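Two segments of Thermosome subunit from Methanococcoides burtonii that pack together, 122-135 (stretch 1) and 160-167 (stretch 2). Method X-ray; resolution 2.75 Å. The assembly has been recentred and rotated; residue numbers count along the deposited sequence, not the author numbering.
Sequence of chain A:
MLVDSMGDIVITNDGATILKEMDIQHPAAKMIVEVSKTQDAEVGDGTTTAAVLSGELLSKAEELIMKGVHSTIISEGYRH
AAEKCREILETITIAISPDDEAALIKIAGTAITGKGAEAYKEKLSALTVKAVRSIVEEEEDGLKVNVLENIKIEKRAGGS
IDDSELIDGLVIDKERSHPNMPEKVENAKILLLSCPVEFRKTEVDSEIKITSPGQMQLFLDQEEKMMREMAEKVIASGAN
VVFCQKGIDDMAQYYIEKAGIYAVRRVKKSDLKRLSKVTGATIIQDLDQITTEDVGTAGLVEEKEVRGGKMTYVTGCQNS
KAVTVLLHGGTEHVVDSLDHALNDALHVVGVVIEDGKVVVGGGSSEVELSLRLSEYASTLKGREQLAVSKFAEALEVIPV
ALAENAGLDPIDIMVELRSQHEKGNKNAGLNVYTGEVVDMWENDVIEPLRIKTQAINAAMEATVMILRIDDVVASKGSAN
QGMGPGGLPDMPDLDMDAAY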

# COMPACT_ATOMS: atom_id res chain seq x y z
N GLU A 122 -13.03 14.02 -4.91
CA GLU A 122 -14.17 13.13 -4.78
C GLU A 122 -14.08 11.91 -5.70
O GLU A 122 -14.21 10.77 -5.25
CB GLU A 122 -15.48 13.88 -5.06
CG GLU A 122 -15.78 15.02 -4.10
CD GLU A 122 -15.00 16.30 -4.40
OE1 GLU A 122 -14.49 16.48 -5.54
OE2 GLU A 122 -14.91 17.15 -3.49
N LYS A 123 -13.86 12.15 -6.99
CA LYS A 123 -13.87 11.09 -8.00
C LYS A 123 -12.70 10.12 -7.88
O LYS A 123 -12.87 8.92 -8.08
CB LYS A 123 -13.93 11.67 -9.42
CG LYS A 123 -15.29 12.25 -9.83
CD LYS A 123 -15.14 13.13 -11.08
CE LYS A 123 -16.41 13.90 -11.45
NZ LYS A 123 -16.15 14.89 -12.54
N LEU A 124 -11.52 10.63 -7.56
CA LEU A 124 -10.38 9.73 -7.39
C LEU A 124 -10.54 8.86 -6.14
O LEU A 124 -10.05 7.73 -6.08
CB LEU A 124 -9.07 10.51 -7.35
CG LEU A 124 -7.86 9.62 -7.60
CD1 LEU A 124 -7.93 9.00 -9.01
CD2 LEU A 124 -6.59 10.40 -7.41
N SER A 125 -11.24 9.38 -5.14
CA SER A 125 -11.49 8.62 -3.92
C SER A 125 -12.42 7.44 -4.20
O SER A 125 -12.18 6.32 -3.76
CB SER A 125 -12.10 9.53 -2.86
OG SER A 125 -11.17 10.51 -2.45
N ALA A 126 -13.49 7.72 -4.93
CA ALA A 126 -14.42 6.70 -5.37
C ALA A 126 -13.71 5.61 -6.15
O ALA A 126 -13.96 4.42 -5.96
CB ALA A 126 -15.50 7.34 -6.22
N LEU A 127 -12.83 6.02 -7.05
CA LEU A 127 -12.12 5.09 -7.89
C LEU A 127 -11.20 4.22 -7.04
O LEU A 127 -11.18 3.00 -7.20
CB LEU A 127 -11.34 5.85 -8.97
CG LEU A 127 -10.58 5.04 -10.00
CD1 LEU A 127 -11.50 3.96 -10.54
CD2 LEU A 127 -10.10 5.94 -11.11
N THR A 128 -10.46 4.85 -6.13
CA THR A 128 -9.61 4.11 -5.20
C THR A 128 -10.37 3.02 -4.45
O THR A 128 -9.92 1.88 -4.36
CB THR A 128 -9.01 5.01 -4.13
OG1 THR A 128 -8.20 6.01 -4.75
CG2 THR A 128 -8.16 4.18 -3.21
N VAL A 129 -11.52 3.38 -3.89
CA VAL A 129 -12.28 2.49 -3.03
C VAL A 129 -12.88 1.31 -3.81
O VAL A 129 -12.90 0.17 -3.34
CB VAL A 129 -13.36 3.29 -2.23
CG1 VAL A 129 -14.36 2.37 -1.56
CG2 VAL A 129 -12.69 4.17 -1.20
N LYS A 130 -13.33 1.59 -5.03
CA LYS A 130 -13.91 0.58 -5.89
C LYS A 130 -12.87 -0.44 -6.38
O LYS A 130 -13.18 -1.61 -6.58
CB LYS A 130 -14.59 1.27 -7.06
CG LYS A 130 -15.17 0.36 -8.10
CD LYS A 130 -15.98 1.18 -9.09
CE LYS A 130 -16.52 0.33 -10.23
NZ LYS A 130 -17.18 1.19 -11.26
N ALA A 131 -11.64 0.03 -6.58
CA ALA A 131 -10.54 -0.82 -7.01
C ALA A 131 -10.08 -1.70 -5.84
O ALA A 131 -10.01 -2.92 -5.96
CB ALA A 131 -9.38 0.03 -7.50
N VAL A 132 -9.78 -1.06 -4.71
CA VAL A 132 -9.35 -1.77 -3.53
C VAL A 132 -10.38 -2.79 -3.10
O VAL A 132 -10.06 -3.96 -2.96
CB VAL A 132 -9.04 -0.83 -2.36
CG1 VAL A 132 -9.05 -1.58 -1.05
CG2 VAL A 132 -7.69 -0.18 -2.57
N ARG A 133 -11.62 -2.35 -2.93
CA ARG A 133 -12.71 -3.26 -2.54
C ARG A 133 -12.81 -4.50 -3.41
O ARG A 133 -13.41 -5.49 -3.01
CB ARG A 133 -14.07 -2.55 -2.54
CG ARG A 133 -14.36 -1.82 -1.25
CD ARG A 133 -15.63 -1.04 -1.34
NE ARG A 133 -16.79 -1.91 -1.49
CZ ARG A 133 -18.02 -1.57 -1.09
NH1 ARG A 133 -18.22 -0.38 -0.52
NH2 ARG A 133 -19.03 -2.41 -1.26
N SER A 134 -12.23 -4.45 -4.61
CA SER A 134 -12.45 -5.52 -5.57
C SER A 134 -11.28 -6.50 -5.63
O SER A 134 -11.33 -7.49 -6.35
CB SER A 134 -12.79 -4.94 -6.95
OG SER A 134 -11.71 -5.04 -7.86
N ILE A 135 -10.23 -6.22 -4.86
CA ILE A 135 -9.13 -7.16 -4.71
C ILE A 135 -8.95 -7.61 -3.26
O ILE A 135 -7.92 -8.20 -2.92
CB ILE A 135 -7.80 -6.56 -5.20
CG1 ILE A 135 -7.39 -5.37 -4.33
CG2 ILE A 135 -7.90 -6.16 -6.66
CD1 ILE A 135 -5.92 -5.16 -4.26
N SER A 160 -12.17 12.30 -19.13
CA SER A 160 -12.40 12.64 -17.73
C SER A 160 -12.02 11.46 -16.84
O SER A 160 -11.98 10.32 -17.29
CB SER A 160 -13.88 13.03 -17.54
OG SER A 160 -14.39 12.74 -16.25
N ILE A 161 -11.74 11.73 -15.58
CA ILE A 161 -11.46 10.65 -14.64
C ILE A 161 -12.67 9.73 -14.56
O ILE A 161 -12.57 8.59 -14.10
CB ILE A 161 -11.16 11.22 -13.27
CG1 ILE A 161 -10.63 10.14 -12.34
CG2 ILE A 161 -12.40 11.85 -12.69
CD1 ILE A 161 -10.27 10.69 -11.00
N ASP A 162 -13.82 10.22 -15.01
CA ASP A 162 -15.06 9.45 -14.99
C ASP A 162 -15.06 8.33 -16.05
O ASP A 162 -15.80 7.36 -15.95
CB ASP A 162 -16.26 10.37 -15.21
CG ASP A 162 -16.68 11.13 -13.95
OD1 ASP A 162 -16.62 10.54 -12.85
OD2 ASP A 162 -17.08 12.31 -14.09
N ASP A 163 -14.22 8.49 -17.07
CA ASP A 163 -14.09 7.51 -18.12
C ASP A 163 -13.08 6.45 -17.70
O ASP A 163 -12.73 5.59 -18.50
CB ASP A 163 -13.59 8.15 -19.42
CG ASP A 163 -14.49 9.27 -19.92
OD1 ASP A 163 -15.72 9.20 -19.68
OD2 ASP A 163 -13.96 10.21 -20.56
N SER A 164 -12.58 6.51 -16.48
CA SER A 164 -11.66 5.47 -16.03
C SER A 164 -12.36 4.12 -15.93
O SER A 164 -13.53 4.03 -15.57
CB SER A 164 -10.98 5.87 -14.71
OG SER A 164 -10.04 6.91 -14.94
N GLU A 165 -11.66 3.05 -16.29
CA GLU A 165 -12.27 1.73 -16.26
C GLU A 165 -11.61 0.80 -15.26
O GLU A 165 -10.42 0.92 -14.96
CB GLU A 165 -12.22 1.07 -17.64
CG GLU A 165 -13.00 1.79 -18.72
CD GLU A 165 -12.74 1.21 -20.10
OE1 GLU A 165 -12.02 1.83 -20.91
OE2 GLU A 165 -13.27 0.11 -20.37
N LEU A 166 -12.41 -0.12 -14.73
CA LEU A 166 -11.88 -1.20 -13.92
C LEU A 166 -11.97 -2.48 -14.72
O LEU A 166 -13.04 -3.08 -14.83
CB LEU A 166 -12.67 -1.32 -12.63
CG LEU A 166 -11.79 -1.37 -11.39
CD1 LEU A 166 -11.03 -0.05 -11.27
CD2 LEU A 166 -12.62 -1.64 -10.16
N ILE A 167 -10.85 -2.90 -15.29
CA ILE A 167 -10.82 -4.13 -16.07
C ILE A 167 -10.51 -5.32 -15.19
O ILE A 167 -9.55 -5.29 -14.42
CB ILE A 167 -9.75 -4.07 -17.16
CG1 ILE A 167 -10.14 -3.06 -18.23
CG2 ILE A 167 -9.51 -5.46 -17.75
CD1 ILE A 167 -11.63 -2.91 -18.42

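A helix and a short strand run almost in the same direction, 11° apart, and the two stretches of this thermosome subunit are joined by a single hydrogen bond, a weak one within a salt bridge; the helix backbone is occupied by its own bonds, so side chains must make the contact. The NZ atom of Lys 123 donates to OD2 of Asp 162 at 3.2 Å, a salt bridge at one end of an otherwise largely apolar contact. The example illustrates a general rule: a helix packs against a neighbouring segment through one stripe of side chains, with charge kept to the margin.

The stripe follows from helical periodicity. Lys 123, Leu 127 and Lys 130 direct their CA-to-CB bonds toward stretch 2, Leu 124 and Ala 131 lie sideways, and Ser 125, Thr 128 and Val 132 point away. The axes of helix and strand approach to 10.0 Å, a gap that side chains must fill.

On the other side, two residues do most of the filling. Ile 161, in the 3-10 segment, is buried with both chi angles t; this extended conformation carries CD1 of Ile 161 to 3.5 Å from CD1 of Leu 124, while its CG2 branch meets CD of Lys 123 at 3.4 Å. The lysine thus serves twice: its methylene chain, m at chi1 and t from chi2 to chi4, covers the isoleucine, and its amino group continues to the carboxylate. Asp 162 leaves its backbone sideways, but the end of its side chain comes nearer, which lets the pair meet in an exposed setting where charge is readily tolerated.

Leu 166 gives up the largest area of any residue here, 100 Å² of the 452 Å² buried in total. Its chi1 of -130° lies between wells. CD1 of Leu 166 stands 4.1 Å from CD1 of Leu 127 and also 4.1 Å from CB of Ala 131, whereas CD2 of Leu 166 comes to 3.6 Å from the carbonyl O of Lys 130 and 3.8 Å from CG of that residue. The small side chain of Ala 131 accompanies a close backbone approach, with its CA only 7.0 Å from CA of Leu 166. In the strand, neighbouring Glu 165 points away, as alternation predicts.

Between these two anchors sits Leu 127, whose CD2 rests 3.7 Å from CB of Ser 164. The serine suits this junction because it offers carbon to the leucine while OG of Ser 164 bonds weakly to O of Ile 161, at 3.2 Å, and is also hydrogen-bonded elsewhere in the structure.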